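Local coordinates for protein MJ1225 (Methanocaldococcus jannaschii, PDB 3LFZ), which probably senses cellular energy state by binding AMP, ADP and ATP through its CBS repeats, as gamma subunits of AMP-activated protein kinase do, at residues M55-F60 with R87-E92; K12-V17 with R37-N42; N46-I51 with N125-L130. All coordinates share one frame; numbering follows the deposited sequence.

Contact 1 of 3, residues M55-F60 with R87-E92; sequences MDIVDF and REIMEE. With ATP (adenosine-5'-triphosphate), chain B; AMP (adenosine monophosphate), chain E.
CG2 of I89 meets the F60 ring obliquely at CD1, 4.0 Å away. The D56 carboxylate takes both ribose hydroxyls of ATP. O3' donates to D56 OD1 at 2.5 Å and O2' donates to D56 OD2 at 2.5 Å, so short that the exact lengths are doubtful. A helix-borne aspartate gripping the ribose is a known feature of nucleotide-binding CBS domains such as those of AMPK gamma. Here helix 54-63 of the first CBS repeat packs on the loop 87-92, which belongs to the second. I89 is the apolar link. Its CG1 sits between the backbone N and the carbonyl carbon (chi1 64°), and CD1 reaches I57 CD1 at 3.9 Å. E91 folds back at chi2, and its CG approaches D56 OD1 to 3.6 Å. The two acids are close, with D56 OD1 4.1 Å from E91 OE2. K66 forms a salt bridge with each and also bonds I89 O, which probably offsets the like charges. Helix 68-73 packs on F60 and I89 through L69. At the far side of the loop, AMP N6 gives hydrogen bonds to E88 O and E88 OE1, each 3.1 Å long.

Contact 2 of 3, residues K12-V17 with R37-N42; sequences KKIVTV and RLPVVN. With ATP (adenosine-5'-triphosphate), chain B.
V17 is held to strand 37-41 by two backbone hydrogen bonds. Its N donates to P39 O at 3.3 Å, and its O accepts from V41 N at 3.0 Å. Both bonds are fairly straight, with angles of 161° and 168° at the hydrogen. V17 is thus bonded to the residues before and after V40, the pattern of a parallel bridge. It is a single bridge, and the two chains diverge on leaving it. In the beta-alpha-beta-beta-alpha order of a CBS motif this is the place of the short first strand beside the second, with helix 23-33 between them in the chain. A CA-H...O contact, V40 CA to V17 O at 3.4 Å, adds to the bridge.

Apolar contacts flank it. V15 CG1 and L38 CD2 lie side by side, pointing the same way, 3.8 Å apart. V17 divides its branches: CG1 turns to L38 CD1, and CG2 to V40 CG2. I14 crosses P39 at about a right angle, its CG2 3.9 Å from P39 CG. Helix 23-33 packs on V15 and L38 through T29, and L127 of the next repeat touches I14 and T16.

The ionic part is R37. A bend at chi3 (-47°) turns the guanidinium edge-on, in plane, to ATP O2B: NH1 donates at 2.8 Å and NH2 at 3.1 Å. NH2 also makes a weak bond to O3B.

Main-chain bonds and aliphatic packing therefore fix the strand, while the arginine at its start probably offsets the negative charge of the beta-phosphate.

Contact 3 of 3, residues N46-I51 with N125-L130; sequences NKVVGI and NQLISL. With ATP (adenosine-5'-triphosphate), chain B.
N125 holds CG anti to its own N (chi1 -170°), and this swings ND2 to V48 O at 2.9 Å, a weak bond bent to 127° at the hydrogen. In V48 the CG2 branch lies anti to the carbonyl carbon and meets L127 CD1 at 3.7 Å. The main chains join through two bonds. L127 N donates to N46 O at 2.9 Å. V48 N donates to N125 O at 3.1 Å. They frame K47 and Q126, a non-hydrogen-bonded antiparallel pair whose CA atoms come within 4.0 Å. Each of these CA atoms also makes a CA-H...O contact, K47 to N125 O and Q126 to N46 O.

The segments occupy matching places in two successive CBS repeats: each starts at an asparagine with positive phi and enters the last strand of its sheet. Each strand also carries a classic beta bulge, V49 and G50 facing V40, I128 and S129 facing I120. This likeness fits the pseudo-twofold pairing of CBS motifs in a Bateman module. At the turn, Q126 NE2 bonds N45 O.

Further along, I51 lies over one face of the ATP adenine, with CG2 3.7 Å from C4. With an alanine in place of I51, this part of the adenine face is likely to lose its aliphatic cover, and the base could shift. I51 CD1 reaches over N7 of the base at 4.1 Å.

Contact 2 comes first along the chain and closes before contact 3 opens. Contact 1 lies wholly within the chain between the outer ends of contact 3. Contacts 2 and 3 are close, their centres about 7 Å apart. They share the sheet of strands 37-41 and 48-53, where V40 probably bonds V49 and G50. The centre of contact 1 is about 15 Å from that of contact 2 and about 17 Å from that of contact 3. Strand 48-53 runs into its helix 54-63, and E91 N probably bonds I51 O. All three contacts reach the same ATP: contact 1 at the ribose, contact 2 at the phosphates, contact 3 at the adenine. The paired repeats thus build one nucleotide site.

Contact 1 of 3, residues M55-F60 with R87-E92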
loop_
_atom_site.group_PDB
_atom_site.type_symbol
_atom_site.label_atom_id
_atom_site.label_comp_id
_atom_site.label_asym_id
_atom_site.label_seq_id
_atom_site.Cartn_x
_atom_site.Cartn_y
_atom_site.Cartn_z
ATOM N N MET A 55 3.563 0.774 -4.234
ATOM C CA MET A 55 3.363 -0.232 -5.278
ATOM C C MET A 55 3.974 0.180 -6.617
ATOM O O MET A 55 4.510 -0.663 -7.332
ATOM C CB MET A 55 1.886 -0.587 -5.439
ATOM C CG MET A 55 1.439 -1.789 -4.622
ATOM S SD MET A 55 2.083 -3.366 -5.236
ATOM C CE MET A 55 3.435 -3.648 -4.108
ATOM N N ASP A 56 3.908 1.467 -6.945
ATOM C CA ASP A 56 4.573 1.985 -8.142
ATOM C C ASP A 56 6.090 1.887 -8.030
ATOM O O ASP A 56 6.780 1.658 -9.027
ATOM C CB ASP A 56 4.166 3.431 -8.403
ATOM C CG ASP A 56 2.686 3.576 -8.660
ATOM O OD1 ASP A 56 2.175 2.895 -9.573
ATOM O OD2 ASP A 56 2.039 4.375 -7.952
ATOM N N ILE A 57 6.608 2.069 -6.816
ATOM C CA ILE A 57 8.038 1.905 -6.576
ATOM C C ILE A 57 8.429 0.431 -6.720
ATOM O O ILE A 57 9.473 0.118 -7.290
ATOM C CB ILE A 57 8.482 2.470 -5.195
ATOM C CG1 ILE A 57 8.096 3.953 -5.041
ATOM C CG2 ILE A 57 9.987 2.252 -4.975
ATOM C CD1 ILE A 57 8.695 4.904 -6.089
ATOM N N VAL A 58 7.582 -0.468 -6.228
ATOM C CA VAL A 58 7.836 -1.908 -6.340
ATOM C C VAL A 58 7.805 -2.391 -7.808
ATOM O O VAL A 58 8.529 -3.324 -8.181
ATOM C CB VAL A 58 6.888 -2.714 -5.417
ATOM C CG1 VAL A 58 6.924 -4.203 -5.733
ATOM C CG2 VAL A 58 7.257 -2.474 -3.949
ATOM N N ASP A 59 6.978 -1.735 -8.623
ATOM C CA ASP A 59 6.885 -1.965 -10.070
ATOM C C ASP A 59 8.217 -1.590 -10.735
ATOM O O ASP A 59 8.865 -2.414 -11.382
ATOM C CB ASP A 59 5.730 -1.105 -10.620
ATOM C CG ASP A 59 5.338 -1.447 -12.055
ATOM O OD1 ASP A 59 6.216 -1.727 -12.890
ATOM O OD2 ASP A 59 4.124 -1.403 -12.352
ATOM N N PHE A 60 8.596 -0.329 -10.543
ATOM C CA PHE A 60 9.867 0.274 -10.958
ATOM C C PHE A 60 11.115 -0.534 -10.564
ATOM O O PHE A 60 12.060 -0.637 -11.346
ATOM C CB PHE A 60 9.886 1.697 -10.370
ATOM C CG PHE A 60 11.193 2.435 -10.500
ATOM C CD1 PHE A 60 11.592 2.985 -11.714
ATOM C CD2 PHE A 60 11.983 2.655 -9.375
ATOM C CE1 PHE A 60 12.783 3.700 -11.813
ATOM C CE2 PHE A 60 13.173 3.368 -9.462
ATOM C CZ PHE A 60 13.576 3.892 -10.680
ATOM N N ARG A 87 6.856 11.871 -12.858
ATOM C CA ARG A 87 5.854 11.744 -13.918
ATOM C C ARG A 87 6.109 10.533 -14.821
ATOM O O ARG A 87 5.197 10.066 -15.496
ATOM C CB ARG A 87 5.763 13.031 -14.749
ATOM C CG ARG A 87 6.917 13.238 -15.718
ATOM C CD ARG A 87 6.912 14.638 -16.291
ATOM N NE ARG A 87 8.132 14.902 -17.047
ATOM C CZ ARG A 87 8.643 16.114 -17.251
ATOM N NH1 ARG A 87 8.045 17.191 -16.750
ATOM N NH2 ARG A 87 9.760 16.250 -17.954
ATOM N N GLU A 88 7.343 10.027 -14.817
ATOM C CA GLU A 88 7.711 8.860 -15.622
ATOM C C GLU A 88 7.117 7.555 -15.091
ATOM O O GLU A 88 6.937 6.601 -15.850
ATOM C CB GLU A 88 9.235 8.729 -15.741
ATOM C CG GLU A 88 9.905 9.775 -16.643
ATOM C CD GLU A 88 9.650 9.560 -18.132
ATOM O OE1 GLU A 88 9.399 8.408 -18.555
ATOM O OE2 GLU A 88 9.709 10.554 -18.886
ATOM N N ILE A 89 6.817 7.511 -13.793
ATOM C CA ILE A 89 6.288 6.293 -13.173
ATOM C C ILE A 89 4.985 6.476 -12.378
ATOM O O ILE A 89 4.451 5.505 -11.832
ATOM C CB ILE A 89 7.356 5.568 -12.282
ATOM C CG1 ILE A 89 7.782 6.437 -11.091
ATOM C CG2 ILE A 89 8.559 5.128 -13.114
ATOM C CD1 ILE A 89 8.442 5.648 -9.951
ATOM N N MET A 90 4.478 7.703 -12.303
ATOM C CA MET A 90 3.237 7.942 -11.570
ATOM C C MET A 90 2.039 7.386 -12.339
ATOM O O MET A 90 2.091 7.227 -13.563
ATOM C CB MET A 90 3.041 9.435 -11.284
ATOM C CG MET A 90 2.625 10.260 -12.491
ATOM S SD MET A 90 2.545 12.017 -12.127
ATOM C CE MET A 90 2.009 12.683 -13.705
ATOM N N GLU A 91 0.971 7.083 -11.612
ATOM C CA GLU A 91 -0.294 6.735 -12.236
ATOM C C GLU A 91 -1.057 8.008 -12.562
ATOM O O GLU A 91 -1.157 8.907 -11.730
ATOM C CB GLU A 91 -1.118 5.830 -11.325
ATOM C CG GLU A 91 -0.615 4.400 -11.281
ATOM C CD GLU A 91 -0.768 3.683 -12.612
ATOM O OE1 GLU A 91 -1.922 3.481 -13.045
ATOM O OE2 GLU A 91 0.265 3.321 -13.219
ATOM N N GLU A 92 -1.572 8.088 -13.784
ATOM C CA GLU A 92 -2.418 9.205 -14.192
ATOM C C GLU A 92 -3.857 8.706 -14.296
ATOM O O GLU A 92 -4.119 7.542 -13.991
ATOM C CB GLU A 92 -1.914 9.797 -15.505
ATOM C CG GLU A 92 -0.440 10.190 -15.454
ATOM C CD GLU A 92 0.037 10.849 -16.728
ATOM O OE1 GLU A 92 1.137 10.495 -17.202
ATOM O OE2 GLU A 92 -0.689 11.717 -17.256
HETATM P PG ATP B . -4.316 -0.608 -0.586
HETATM O O1G ATP B . -3.576 -2.015 -0.841
HETATM O O2G ATP B . -5.791 -0.737 -0.673
HETATM O O3G ATP B . -3.835 -0.183 0.905
HETATM P PB ATP B . -4.184 0.810 -3.108
HETATM O O1B ATP B . -4.672 -0.397 -3.815
HETATM O O2B ATP B . -5.055 1.998 -3.005
HETATM O O3B ATP B . -3.622 0.439 -1.620
HETATM P PA ATP B . -1.529 0.449 -3.975
HETATM O O1A ATP B . -0.478 1.061 -3.136
HETATM O O2A ATP B . -1.839 -0.992 -3.841
HETATM O O3A ATP B . -2.848 1.339 -3.823
HETATM O "O5'" ATP B . -1.132 0.764 -5.505
HETATM C "C5'" ATP B . -1.586 -0.014 -6.625
HETATM C "C4'" ATP B . -1.680 0.871 -7.878
HETATM O "O4'" ATP B . -2.878 1.680 -7.726
HETATM C "C3'" ATP B . -0.495 1.845 -7.983
HETATM O "O3'" ATP B . -0.053 1.901 -9.341
HETATM C "C2'" ATP B . -1.091 3.181 -7.538
HETATM O "O2'" ATP B . -0.437 4.283 -8.172
HETATM C "C1'" ATP B . -2.534 3.051 -8.021
HETATM N N9 ATP B . -3.464 3.914 -7.247
HETATM C C8 ATP B . -3.567 3.993 -5.916
HETATM N N7 ATP B . -4.514 4.876 -5.594
HETATM C C5 ATP B . -5.022 5.357 -6.724
HETATM C C6 ATP B . -6.018 6.283 -7.026
HETATM N N6 ATP B . -6.698 6.909 -6.068
HETATM N N1 ATP B . -6.289 6.541 -8.316
HETATM C C2 ATP B . -5.630 5.935 -9.298
HETATM N N3 ATP B . -4.678 5.050 -9.040
HETATM C C4 ATP B . -4.356 4.743 -7.772
HETATM P P AMP E . 13.766 6.227 -24.585
HETATM O O1P AMP E . 12.979 6.311 -25.843
HETATM O O2P AMP E . 13.372 7.402 -23.544
HETATM O O3P AMP E . 15.352 6.427 -24.856
HETATM O "O5'" AMP E . 13.602 4.856 -23.775
HETATM C "C5'" AMP E . 14.320 3.681 -24.167
HETATM C "C4'" AMP E . 13.676 2.451 -23.545
HETATM O "O4'" AMP E . 13.646 2.649 -22.114
HETATM C "C3'" AMP E . 12.213 2.394 -23.973
HETATM O "O3'" AMP E . 12.094 1.630 -25.176
HETATM C "C2'" AMP E . 11.559 1.663 -22.813
HETATM O "O2'" AMP E . 11.720 0.248 -22.959
HETATM C "C1'" AMP E . 12.379 2.134 -21.608
HETATM N N9 AMP E . 11.643 3.187 -20.860
HETATM C C8 AMP E . 11.807 4.507 -20.965
HETATM N N7 AMP E . 10.967 5.123 -20.131
HETATM C C5 AMP E . 10.267 4.191 -19.493
HETATM C C6 AMP E . 9.265 4.217 -18.528
HETATM N N6 AMP E . 8.812 5.372 -18.047
HETATM N N1 AMP E . 8.757 3.052 -18.086
HETATM C C2 AMP E . 9.196 1.891 -18.555
HETATM N N3 AMP E . 10.148 1.834 -19.475
HETATM C C4 AMP E . 10.697 2.961 -19.959
#

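Contact 2 of 3, residues K12-V17 with R37-N42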
loop_
_atom_site.group_PDB
_atom_site.type_symbol
_atom_site.label_atom_id
_atom_site.label_comp_id
_atom_site.label_asym_id
_atom_site.label_seq_id
_atom_site.Cartn_x
_atom_site.Cartn_y
_atom_site.Cartn_z
ATOM N N LYS A 12 -5.196 17.111 8.677
ATOM C CA LYS A 12 -3.804 17.368 8.401
ATOM C C LYS A 12 -3.751 17.812 6.948
ATOM O O LYS A 12 -4.649 17.500 6.152
ATOM C CB LYS A 12 -3.010 16.070 8.600
ATOM C CG LYS A 12 -1.502 16.241 8.755
ATOM C CD LYS A 12 -0.758 15.953 7.462
ATOM C CE LYS A 12 0.713 16.322 7.572
ATOM N NZ LYS A 12 1.514 15.166 8.159
ATOM N N LYS A 13 -2.714 18.557 6.604
ATOM C CA LYS A 13 -2.503 18.912 5.220
ATOM C C LYS A 13 -1.868 17.727 4.516
ATOM O O LYS A 13 -1.083 16.984 5.111
ATOM C CB LYS A 13 -1.663 20.182 5.112
ATOM C CG LYS A 13 -2.497 21.476 5.022
ATOM C CD LYS A 13 -3.916 21.352 5.625
ATOM C CE LYS A 13 -3.956 21.619 7.128
ATOM N NZ LYS A 13 -5.317 21.326 7.686
ATOM N N ILE A 14 -2.236 17.534 3.256
ATOM C CA ILE A 14 -1.807 16.346 2.536
ATOM C C ILE A 14 -0.416 16.561 1.954
ATOM O O ILE A 14 -0.150 17.584 1.316
ATOM C CB ILE A 14 -2.829 15.947 1.434
ATOM C CG1 ILE A 14 -4.251 15.822 2.017
ATOM C CG2 ILE A 14 -2.401 14.662 0.712
ATOM C CD1 ILE A 14 -4.396 14.859 3.210
ATOM N N VAL A 15 0.469 15.599 2.199
ATOM C CA VAL A 15 1.810 15.624 1.630
ATOM C C VAL A 15 1.741 15.280 0.141
ATOM O O VAL A 15 1.163 14.259 -0.246
ATOM C CB VAL A 15 2.769 14.665 2.376
ATOM C CG1 VAL A 15 4.128 14.636 1.707
ATOM C CG2 VAL A 15 2.918 15.083 3.833
ATOM N N THR A 16 2.314 16.153 -0.685
ATOM C CA THR A 16 2.331 15.959 -2.133
ATOM C C THR A 16 3.718 16.131 -2.739
ATOM O O THR A 16 4.637 16.663 -2.103
ATOM C CB THR A 16 1.387 16.947 -2.865
ATOM O OG1 THR A 16 1.821 18.293 -2.631
ATOM C CG2 THR A 16 -0.050 16.784 -2.407
ATOM N N VAL A 17 3.848 15.669 -3.979
ATOM C CA VAL A 17 4.985 16.004 -4.836
ATOM C C VAL A 17 4.492 16.555 -6.184
ATOM O O VAL A 17 3.283 16.604 -6.444
ATOM C CB VAL A 17 5.945 14.797 -5.054
ATOM C CG1 VAL A 17 6.649 14.423 -3.754
ATOM C CG2 VAL A 17 5.201 13.595 -5.642
ATOM N N ARG A 37 1.434 6.859 0.190
ATOM C CA ARG A 37 0.610 7.301 -0.948
ATOM C C ARG A 37 0.701 8.817 -1.162
ATOM O O ARG A 37 0.263 9.599 -0.314
ATOM C CB ARG A 37 -0.846 6.871 -0.743
ATOM C CG ARG A 37 -1.778 7.173 -1.913
ATOM C CD ARG A 37 -3.247 7.058 -1.504
ATOM N NE ARG A 37 -3.515 5.830 -0.755
ATOM C CZ ARG A 37 -3.932 4.687 -1.292
ATOM N NH1 ARG A 37 -4.149 4.593 -2.600
ATOM N NH2 ARG A 37 -4.139 3.633 -0.515
ATOM N N LEU A 38 1.264 9.219 -2.303
ATOM C CA LEU A 38 1.514 10.635 -2.602
ATOM C C LEU A 38 0.819 11.122 -3.875
ATOM O O LEU A 38 1.170 10.689 -4.977
ATOM C CB LEU A 38 3.017 10.913 -2.727
ATOM C CG LEU A 38 3.983 10.636 -1.571
ATOM C CD1 LEU A 38 5.410 10.914 -2.027
ATOM C CD2 LEU A 38 3.647 11.466 -0.342
ATOM N N PRO A 39 -0.164 12.032 -3.724
ATOM C CA PRO A 39 -0.771 12.723 -4.858
ATOM C C PRO A 39 0.263 13.579 -5.574
ATOM O O PRO A 39 1.071 14.253 -4.927
ATOM C CB PRO A 39 -1.823 13.627 -4.203
ATOM C CG PRO A 39 -2.080 13.023 -2.867
ATOM C CD PRO A 39 -0.783 12.421 -2.445
ATOM N N VAL A 40 0.255 13.523 -6.901
ATOM C CA VAL A 40 1.110 14.377 -7.699
ATOM C C VAL A 40 0.253 15.531 -8.202
ATOM O O VAL A 40 -0.795 15.322 -8.826
ATOM C CB VAL A 40 1.782 13.616 -8.866
ATOM C CG1 VAL A 40 2.799 14.507 -9.565
ATOM C CG2 VAL A 40 2.461 12.346 -8.361
ATOM N N VAL A 41 0.695 16.745 -7.891
ATOM C CA VAL A 41 -0.036 17.959 -8.243
ATOM C C VAL A 41 0.848 18.969 -8.973
ATOM O O VAL A 41 2.079 18.901 -8.897
ATOM C CB VAL A 41 -0.660 18.647 -6.989
ATOM C CG1 VAL A 41 -1.655 17.726 -6.288
ATOM C CG2 VAL A 41 0.425 19.135 -6.016
ATOM N N ASN A 42 0.211 19.903 -9.675
ATOM C CA ASN A 42 0.902 21.074 -10.216
ATOM C C ASN A 42 1.265 22.048 -9.101
ATOM O O ASN A 42 0.559 22.142 -8.092
ATOM C CB ASN A 42 0.043 21.793 -11.252
ATOM C CG ASN A 42 -0.468 20.871 -12.336
ATOM O OD1 ASN A 42 -1.658 20.879 -12.654
ATOM N ND2 ASN A 42 0.425 20.074 -12.914
HETATM P PG ATP B . -4.316 -0.608 -0.586
HETATM O O1G ATP B . -3.576 -2.015 -0.841
HETATM O O2G ATP B . -5.791 -0.737 -0.673
HETATM O O3G ATP B . -3.835 -0.183 0.905
HETATM P PB ATP B . -4.184 0.810 -3.108
HETATM O O1B ATP B . -4.672 -0.397 -3.815
HETATM O O2B ATP B . -5.055 1.998 -3.005
HETATM O O3B ATP B . -3.622 0.439 -1.620
HETATM P PA ATP B . -1.529 0.449 -3.975
HETATM O O1A ATP B . -0.478 1.061 -3.136
HETATM O O2A ATP B . -1.839 -0.992 -3.841
HETATM O O3A ATP B . -2.848 1.339 -3.823
HETATM O "O5'" ATP B . -1.132 0.764 -5.505
HETATM C "C5'" ATP B . -1.586 -0.014 -6.625
HETATM C "C4'" ATP B . -1.680 0.871 -7.878
HETATM O "O4'" ATP B . -2.878 1.680 -7.726
HETATM C "C3'" ATP B . -0.495 1.845 -7.983
HETATM O "O3'" ATP B . -0.053 1.901 -9.341
HETATM C "C2'" ATP B . -1.091 3.181 -7.538
HETATM O "O2'" ATP B . -0.437 4.283 -8.172
HETATM C "C1'" ATP B . -2.534 3.051 -8.021
HETATM N N9 ATP B . -3.464 3.914 -7.247
HETATM C C8 ATP B . -3.567 3.993 -5.916
HETATM N N7 ATP B . -4.514 4.876 -5.594
HETATM C C5 ATP B . -5.022 5.357 -6.724
HETATM C C6 ATP B . -6.018 6.283 -7.026
HETATM N N6 ATP B . -6.698 6.909 -6.068
HETATM N N1 ATP B . -6.289 6.541 -8.316
HETATM C C2 ATP B . -5.630 5.935 -9.298
HETATM N N3 ATP B . -4.678 5.050 -9.040
HETATM C C4 ATP B . -4.356 4.743 -7.772
#

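Contact 3 of 3, residues N46-I51 with N125-L130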
loop_
_atom_site.group_PDB
_atom_site.type_symbol
_atom_site.label_atom_id
_atom_site.label_comp_id
_atom_site.label_asym_id
_atom_site.label_seq_id
_atom_site.Cartn_x
_atom_site.Cartn_y
_atom_site.Cartn_z
ATOM N N ASN A 46 -2.386 23.459 -8.226
ATOM C CA ASN A 46 -2.680 22.417 -7.234
ATOM C C ASN A 46 -3.642 21.336 -7.740
ATOM O O ASN A 46 -4.260 20.617 -6.949
ATOM C CB ASN A 46 -3.178 23.038 -5.920
ATOM C CG ASN A 46 -2.618 22.345 -4.693
ATOM O OD1 ASN A 46 -1.435 21.998 -4.645
ATOM N ND2 ASN A 46 -3.461 22.154 -3.684
ATOM N N LYS A 47 -3.751 21.220 -9.062
ATOM C CA LYS A 47 -4.580 20.193 -9.679
ATOM C C LYS A 47 -3.899 18.839 -9.577
ATOM O O LYS A 47 -2.706 18.710 -9.869
ATOM C CB LYS A 47 -4.877 20.532 -11.143
ATOM C CG LYS A 47 -5.877 21.662 -11.313
ATOM C CD LYS A 47 -6.039 22.058 -12.767
ATOM C CE LYS A 47 -6.915 23.295 -12.885
ATOM N NZ LYS A 47 -7.110 23.713 -14.300
ATOM N N VAL A 48 -4.663 17.841 -9.144
ATOM C CA VAL A 48 -4.190 16.464 -9.092
ATOM C C VAL A 48 -3.970 15.978 -10.521
ATOM O O VAL A 48 -4.909 15.902 -11.315
ATOM C CB VAL A 48 -5.187 15.532 -8.357
ATOM C CG1 VAL A 48 -4.720 14.079 -8.410
ATOM C CG2 VAL A 48 -5.370 15.976 -6.913
ATOM N N VAL A 49 -2.716 15.683 -10.847
ATOM C CA VAL A 49 -2.368 15.195 -12.179
ATOM C C VAL A 49 -1.847 13.765 -12.123
ATOM O O VAL A 49 -1.663 13.125 -13.158
ATOM C CB VAL A 49 -1.339 16.115 -12.906
ATOM C CG1 VAL A 49 -1.894 17.527 -13.074
ATOM C CG2 VAL A 49 0.004 16.134 -12.176
ATOM N N GLY A 50 -1.606 13.273 -10.912
ATOM C CA GLY A 50 -1.077 11.930 -10.728
ATOM C C GLY A 50 -1.104 11.462 -9.290
ATOM O O GLY A 50 -1.501 12.201 -8.387
ATOM N N ILE A 51 -0.699 10.212 -9.093
ATOM C CA ILE A 51 -0.547 9.626 -7.766
ATOM C C ILE A 51 0.577 8.595 -7.838
ATOM O O ILE A 51 0.756 7.926 -8.859
ATOM C CB ILE A 51 -1.887 9.010 -7.237
ATOM C CG1 ILE A 51 -1.786 8.654 -5.748
ATOM C CG2 ILE A 51 -2.345 7.813 -8.093
ATOM C CD1 ILE A 51 -3.134 8.662 -5.020
ATOM N N ASN A 125 -10.692 20.364 -9.912
ATOM C CA ASN A 125 -9.836 19.195 -9.696
ATOM C C ASN A 125 -8.580 19.544 -8.887
ATOM O O ASN A 125 -7.576 18.828 -8.925
ATOM C CB ASN A 125 -9.490 18.513 -11.031
ATOM C CG ASN A 125 -8.814 17.164 -10.851
ATOM O OD1 ASN A 125 -9.416 16.210 -10.351
ATOM N ND2 ASN A 125 -7.553 17.077 -11.268
ATOM N N GLN A 126 -8.652 20.654 -8.156
ATOM C CA GLN A 126 -7.594 21.053 -7.235
ATOM C C GLN A 126 -7.699 20.203 -5.984
ATOM O O GLN A 126 -8.805 19.872 -5.547
ATOM C CB GLN A 126 -7.736 22.520 -6.835
ATOM C CG GLN A 126 -7.718 23.521 -7.972
ATOM C CD GLN A 126 -7.928 24.936 -7.472
ATOM O OE1 GLN A 126 -8.989 25.270 -6.939
ATOM N NE2 GLN A 126 -6.911 25.776 -7.635
ATOM N N LEU A 127 -6.554 19.869 -5.394
ATOM C CA LEU A 127 -6.529 19.014 -4.211
ATOM C C LEU A 127 -7.058 19.720 -2.960
ATOM O O LEU A 127 -6.576 20.789 -2.577
ATOM C CB LEU A 127 -5.124 18.455 -3.962
ATOM C CG LEU A 127 -5.004 17.459 -2.803
ATOM C CD1 LEU A 127 -5.552 16.082 -3.177
ATOM C CD2 LEU A 127 -3.565 17.351 -2.345
ATOM N N ILE A 128 -8.054 19.095 -2.338
ATOM C CA ILE A 128 -8.679 19.597 -1.119
ATOM C C ILE A 128 -8.179 18.780 0.069
ATOM O O ILE A 128 -7.684 19.337 1.052
ATOM C CB ILE A 128 -10.234 19.510 -1.207
ATOM C CG1 ILE A 128 -10.786 20.406 -2.331
ATOM C CG2 ILE A 128 -10.894 19.817 0.142
ATOM C CD1 ILE A 128 -10.562 21.910 -2.151
ATOM N N SER A 129 -8.309 17.458 -0.046
ATOM C CA SER A 129 -7.938 16.517 1.007
ATOM C C SER A 129 -7.736 15.110 0.426
ATOM O O SER A 129 -7.605 14.949 -0.789
ATOM C CB SER A 129 -9.017 16.495 2.093
ATOM O OG SER A 129 -8.561 15.801 3.237
ATOM N N LEU A 130 -7.702 14.103 1.298
ATOM C CA LEU A 130 -7.633 12.694 0.893
ATOM C C LEU A 130 -8.325 11.807 1.928
ATOM O O LEU A 130 -8.279 12.095 3.124
ATOM C CB LEU A 130 -6.174 12.258 0.692
ATOM C CG LEU A 130 -5.905 10.858 0.133
ATOM C CD1 LEU A 130 -4.915 10.907 -1.015
ATOM C CD2 LEU A 130 -5.436 9.916 1.222
HETATM P PG ATP B . -4.316 -0.608 -0.586
HETATM O O1G ATP B . -3.576 -2.015 -0.841
HETATM O O2G ATP B . -5.791 -0.737 -0.673
HETATM O O3G ATP B . -3.835 -0.183 0.905
HETATM P PB ATP B . -4.184 0.810 -3.108
HETATM O O1B ATP B . -4.672 -0.397 -3.815
HETATM O O2B ATP B . -5.055 1.998 -3.005
HETATM O O3B ATP B . -3.622 0.439 -1.620
HETATM P PA ATP B . -1.529 0.449 -3.975
HETATM O O1A ATP B . -0.478 1.061 -3.136
HETATM O O2A ATP B . -1.839 -0.992 -3.841
HETATM O O3A ATP B . -2.848 1.339 -3.823
HETATM O "O5'" ATP B . -1.132 0.764 -5.505
HETATM C "C5'" ATP B . -1.586 -0.014 -6.625
HETATM C "C4'" ATP B . -1.680 0.871 -7.878
HETATM O "O4'" ATP B . -2.878 1.680 -7.726
HETATM C "C3'" ATP B . -0.495 1.845 -7.983
HETATM O "O3'" ATP B . -0.053 1.901 -9.341
HETATM C "C2'" ATP B . -1.091 3.181 -7.538
HETATM O "O2'" ATP B . -0.437 4.283 -8.172
HETATM C "C1'" ATP B . -2.534 3.051 -8.021
HETATM N N9 ATP B . -3.464 3.914 -7.247
HETATM C C8 ATP B . -3.567 3.993 -5.916
HETATM N N7 ATP B . -4.514 4.876 -5.594
HETATM C C5 ATP B . -5.022 5.357 -6.724
HETATM C C6 ATP B . -6.018 6.283 -7.026
HETATM N N6 ATP B . -6.698 6.909 -6.068
HETATM N N1 ATP B . -6.289 6.541 -8.316
HETATM C C2 ATP B . -5.630 5.935 -9.298
HETATM N N3 ATP B . -4.678 5.050 -9.040
HETATM C C4 ATP B . -4.356 4.743 -7.772
#